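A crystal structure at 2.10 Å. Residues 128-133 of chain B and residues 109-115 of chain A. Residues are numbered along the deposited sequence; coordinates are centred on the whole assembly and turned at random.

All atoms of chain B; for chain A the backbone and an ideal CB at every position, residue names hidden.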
ATOM      1  N   PHE B 128      14.771  -6.277  -5.834  1.00 33.93           N
ATOM      2  CA  PHE B 128      14.711  -5.142  -4.913  1.00 32.66           C
ATOM      3  C   PHE B 128      14.350  -5.534  -3.480  1.00 31.60           C
ATOM      4  O   PHE B 128      13.607  -6.489  -3.261  1.00 30.32           O
ATOM      5  CB  PHE B 128      13.664  -4.138  -5.408  1.00 32.70           C
ATOM      6  CG  PHE B 128      14.142  -3.260  -6.521  1.00 31.41           C
ATOM      7  CD1 PHE B 128      15.035  -2.226  -6.267  1.00 30.42           C
ATOM      8  CD2 PHE B 128      13.707  -3.471  -7.823  1.00 28.33           C
ATOM      9  CE1 PHE B 128      15.490  -1.411  -7.294  1.00 30.31           C
ATOM     10  CE2 PHE B 128      14.156  -2.659  -8.854  1.00 29.16           C
ATOM     11  CZ  PHE B 128      15.049  -1.627  -8.588  1.00 29.05           C
ATOM     12  N   ASP B 129      14.883  -4.796  -2.508  1.00 31.16           N
ATOM     13  CA  ASP B 129      14.542  -5.033  -1.105  1.00 32.38           C
ATOM     14  C   ASP B 129      13.401  -4.074  -0.835  1.00 32.65           C
ATOM     15  O   ASP B 129      13.557  -2.864  -0.992  1.00 34.48           O
ATOM     16  CB  ASP B 129      15.677  -4.657  -0.149  1.00 32.52           C
ATOM     17  CG  ASP B 129      16.659  -5.773   0.066  1.00 33.24           C
ATOM     18  OD1 ASP B 129      16.235  -6.943   0.093  1.00 32.14           O
ATOM     19  OD2 ASP B 129      17.858  -5.474   0.230  1.00 35.97           O
ATOM     20  N   ASN B 130      12.254  -4.587  -0.429  1.00 30.91           N
ATOM     21  CA  ASN B 130      11.153  -3.687  -0.155  1.00 29.31           C
ATOM     22  C   ASN B 130      11.308  -2.962   1.179  1.00 28.25           C
ATOM     23  O   ASN B 130      11.606  -3.570   2.199  1.00 29.65           O
ATOM     24  CB  ASN B 130       9.824  -4.443  -0.178  1.00 27.78           C
ATOM     25  CG  ASN B 130       8.660  -3.562   0.199  1.00 26.36           C
ATOM     26  OD1 ASN B 130       8.185  -3.605   1.330  1.00 28.30           O
ATOM     27  ND2 ASN B 130       8.207  -2.737  -0.742  1.00 24.65           N
ATOM     28  N   LEU B 131      11.115  -1.651   1.151  1.00 26.64           N
ATOM     29  CA  LEU B 131      11.172  -0.830   2.348  1.00 25.08           C
ATOM     30  C   LEU B 131       9.746  -0.303   2.564  1.00 25.26           C
ATOM     31  O   LEU B 131       8.890  -0.426   1.680  1.00 23.36           O
ATOM     32  CB  LEU B 131      12.145   0.332   2.143  1.00 26.99           C
ATOM     33  CG  LEU B 131      13.612   0.181   2.596  1.00 29.69           C
ATOM     34  CD1 LEU B 131      14.097  -1.242   2.442  1.00 27.96           C
ATOM     35  CD2 LEU B 131      14.479   1.150   1.797  1.00 25.98           C
ATOM     36  N   ASN B 132       9.481   0.267   3.731  1.00 21.04           N
ATOM     37  CA  ASN B 132       8.153   0.789   3.992  1.00 23.69           C
ATOM     38  C   ASN B 132       7.864   1.997   3.112  1.00 20.47           C
ATOM     39  O   ASN B 132       8.701   2.877   2.938  1.00 21.52           O
ATOM     40  CB  ASN B 132       7.996   1.175   5.464  1.00 21.89           C
ATOM     41  CG  ASN B 132       7.420   0.053   6.290  1.00 25.50           C
ATOM     42  OD1 ASN B 132       6.594  -0.716   5.803  1.00 28.34           O
ATOM     43  ND2 ASN B 132       7.836  -0.043   7.543  1.00 26.69           N
ATOM     44  N   PRO B 133       6.671   2.048   2.531  1.00 21.00           N
ATOM     45  CA  PRO B 133       6.387   3.208   1.689  1.00 20.44           C
ATOM     46  C   PRO B 133       6.016   4.353   2.595  1.00 19.27           C
ATOM     47  O   PRO B 133       5.857   4.170   3.804  1.00 16.20           O
ATOM     48  CB  PRO B 133       5.186   2.751   0.879  1.00 19.75           C
ATOM     49  CG  PRO B 133       4.431   1.965   1.905  1.00 21.81           C
ATOM     50  CD  PRO B 133       5.527   1.121   2.546  1.00 19.73           C
TER
ATOM     51  N   UNK A 109      20.624  -6.232   8.134  1.00 61.64           N
ATOM     52  CA  UNK A 109      20.015  -5.879   6.856  1.00 61.03           C
ATOM     53  C   UNK A 109      18.522  -5.622   7.033  1.00 59.11           C
ATOM     54  O   UNK A 109      17.753  -6.549   7.289  1.00 58.78           O
ATOM     55  CB  UNK A 109      20.247  -6.985   5.825  1.00 61.03           C
ATOM     56  N   UNK A 110      18.112  -4.366   6.897  1.00 56.67           N
ATOM     57  CA  UNK A 110      16.703  -4.028   7.049  1.00 54.26           C
ATOM     58  C   UNK A 110      15.877  -4.497   5.863  1.00 53.15           C
ATOM     59  O   UNK A 110      16.315  -4.422   4.714  1.00 53.29           O
ATOM     60  CB  UNK A 110      16.539  -2.518   7.231  1.00 54.26           C
ATOM     61  N   UNK A 111      14.671  -4.971   6.150  1.00 51.09           N
ATOM     62  CA  UNK A 111      13.787  -5.437   5.097  1.00 49.00           C
ATOM     63  C   UNK A 111      12.345  -5.639   5.555  1.00 45.33           C
ATOM     64  O   UNK A 111      12.085  -6.241   6.596  1.00 43.46           O
ATOM     65  CB  UNK A 111      14.327  -6.748   4.523  1.00 49.00           C
ATOM     66  N   UNK A 112      11.411  -5.139   4.755  1.00 41.10           N
ATOM     67  CA  UNK A 112      10.000  -5.270   5.067  1.00 37.01           C
ATOM     68  C   UNK A 112       9.302  -6.130   4.035  1.00 35.09           C
ATOM     69  O   UNK A 112       9.489  -5.936   2.836  1.00 36.29           O
ATOM     70  CB  UNK A 112       9.336  -3.894   5.149  1.00 37.01           C
ATOM     71  N   UNK A 113       8.508  -7.090   4.500  1.00 32.41           N
ATOM     72  CA  UNK A 113       7.736  -7.940   3.602  1.00 31.41           C
ATOM     73  C   UNK A 113       6.447  -7.171   3.353  1.00 28.62           C
ATOM     74  O   UNK A 113       5.765  -6.799   4.294  1.00 26.42           O
ATOM     75  CB  UNK A 113       7.481  -9.333   4.182  1.00 31.41           C
ATOM     76  N   UNK A 114       6.124  -6.897   2.081  1.00 27.13           N
ATOM     77  CA  UNK A 114       4.926  -6.161   1.646  1.00 25.98           C
ATOM     78  C   UNK A 114       3.649  -6.991   1.671  1.00 22.51           C
ATOM     79  O   UNK A 114       3.010  -7.184   0.645  1.00 25.06           O
ATOM     80  CB  UNK A 114       5.140  -5.624   0.229  1.00 25.98           C
ATOM     81  N   UNK A 115       3.286  -7.463   2.854  1.00 21.83           N
ATOM     82  CA  UNK A 115       2.118  -8.307   3.055  1.00 22.11           C
ATOM     83  C   UNK A 115       0.819  -7.807   2.442  1.00 23.21           C
ATOM     84  O   UNK A 115       0.138  -8.545   1.733  1.00 23.80           O
ATOM     85  CB  UNK A 115       1.903  -8.497   4.558  1.00 22.11           C
TER

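Position 109 has an ideal CB with no chain B atom within 5.5 Å, and its CA-to-CB bond points sideways, so a short side chain would touch nothing here. The nearest offering is the carboxylate of B:Asp129, which favours a long, positively charged or hydrogen-bonding chain: arginine, lysine, perhaps glutamine. The residue is arginine, extended with chi1 to chi3 all t. A:Arg109 NH1 lies 3.1 Å from B:Asp129 OD1 in a salt bridge. Two weak hydrogen bonds reach the other oxygen, from A:Arg109 NE to B:Asp129 OD2 (3.4 Å) and from A:Arg109 NH1 to the same OD2 (3.2 Å). The arginine is poorly ordered, and both hydrogen bonds are weak.

Position 110 again points sideways, with its CB out of reach of chain B. A side chain of middling length could approach the methyl B:Leu131 CD1, and a polar one could serve the more distant backbone amide of B:Asn132 through a water; an aromatic or a polar chain would serve. Histidine does both: A:His110 CD2 packs 3.8 Å from B:Leu131 CD1, while one water accepts from B:Asn132 N (2.8 Å) and hydrogen-bonds to A:His110 NE2 (2.7 Å).

At position 111 the ideal CB is 4.8 Å from both B:Asn130 O and B:Asp129 OD1. B:Asp129 OD1 could suit a longer donor such as asparagine or glutamine, yet an aliphatic chain can also fill the space. Leucine (chi1 t, chi2 p) takes the second course, its A:Leu111 CD1 resting 3.7 Å from B:Asp129 OD1 and a tight 3.1 Å from B:Asn130 O.

Position 112 points toward chain B, and its backbone nitrogen donates to B:Asn130 O (3.0 Å, 162°), a bond any residue but proline could make. With the ideal CB only 3.7 Å from B:Asn130 O and 4.2 Å from B:Asn132 OD1, a compact side chain such as alanine, valine or threonine is apt. Valine is found: A:Val112 CG1 lies 3.6 Å from B:Asn132 OD1, and A:Val112 CG2 4.4 Å from B:Leu131 C.

Position 113 points away, so chain B scarcely constrains it and many side chains would do; phenylalanine is present, its ring clear of the contact.

Position 114 brings its ideal CB to 3.8 Å from B:Asn130 OD1. Its phi of -78° permits proline, among many others, and small residues would also fit. The deposited proline sets A:Pro114 CB 3.7 Å from B:Asn130 OD1 and occupies the N-cap position.

Position 115 opens the helix beyond reach of chain B, whose visible atoms leave the choice open; leucine is deposited.

Chain A, residues 109-115: RHLVFPL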
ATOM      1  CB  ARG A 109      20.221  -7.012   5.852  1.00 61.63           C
ATOM      2  CG  ARG A 109      19.729  -6.711   4.447  1.00 62.60           C
ATOM      3  CD  ARG A 109      19.700  -7.993   3.635  1.00 64.37           C
ATOM      4  NE  ARG A 109      19.415  -7.784   2.220  1.00 64.64           N
ATOM      5  CZ  ARG A 109      19.171  -8.773   1.365  1.00 65.63           C
ATOM      6  NH1 ARG A 109      18.923  -8.512   0.088  1.00 65.62           N
ATOM      7  NH2 ARG A 109      19.167 -10.030   1.793  1.00 65.59           N
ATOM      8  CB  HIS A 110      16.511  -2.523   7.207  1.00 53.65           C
ATOM      9  CG  HIS A 110      15.074  -2.101   7.176  1.00 52.59           C
ATOM     10  ND1 HIS A 110      14.179  -2.436   8.169  1.00 51.77           N
ATOM     11  CD2 HIS A 110      14.368  -1.407   6.253  1.00 52.17           C
ATOM     12  CE1 HIS A 110      12.984  -1.966   7.859  1.00 52.50           C
ATOM     13  NE2 HIS A 110      13.071  -1.338   6.700  1.00 51.23           N
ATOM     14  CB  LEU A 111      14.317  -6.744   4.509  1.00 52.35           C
ATOM     15  CG  LEU A 111      13.430  -7.274   3.384  1.00 55.48           C
ATOM     16  CD1 LEU A 111      13.308  -6.204   2.298  1.00 55.41           C
ATOM     17  CD2 LEU A 111      14.016  -8.564   2.829  1.00 56.80           C
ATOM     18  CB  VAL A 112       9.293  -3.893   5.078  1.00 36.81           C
ATOM     19  CG1 VAL A 112       7.824  -4.066   5.429  1.00 33.29           C
ATOM     20  CG2 VAL A 112       9.974  -2.961   6.067  1.00 35.88           C
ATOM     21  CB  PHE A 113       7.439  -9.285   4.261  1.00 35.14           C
ATOM     22  CG  PHE A 113       8.611 -10.216   4.254  1.00 37.87           C
ATOM     23  CD1 PHE A 113       8.971 -10.882   3.088  1.00 38.20           C
ATOM     24  CD2 PHE A 113       9.396 -10.375   5.389  1.00 40.07           C
ATOM     25  CE1 PHE A 113      10.100 -11.691   3.048  1.00 41.63           C
ATOM     26  CE2 PHE A 113      10.529 -11.181   5.362  1.00 42.99           C
ATOM     27  CZ  PHE A 113      10.882 -11.841   4.186  1.00 42.35           C
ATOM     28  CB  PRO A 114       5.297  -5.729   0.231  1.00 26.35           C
ATOM     29  CG  PRO A 114       6.065  -6.906  -0.256  1.00 24.95           C
ATOM     30  CD  PRO A 114       6.975  -7.225   0.924  1.00 26.46           C
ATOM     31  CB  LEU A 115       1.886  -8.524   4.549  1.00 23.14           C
ATOM     32  CG  LEU A 115       1.745  -9.968   5.031  1.00 26.70           C
ATOM     33  CD1 LEU A 115       1.073  -9.959   6.399  1.00 25.54           C
ATOM     34  CD2 LEU A 115       0.939 -10.802   4.034  1.00 26.19           C
TER
HETATM   35  O   HOH W   1      11.247   0.512   5.946  1.00 27.76           O
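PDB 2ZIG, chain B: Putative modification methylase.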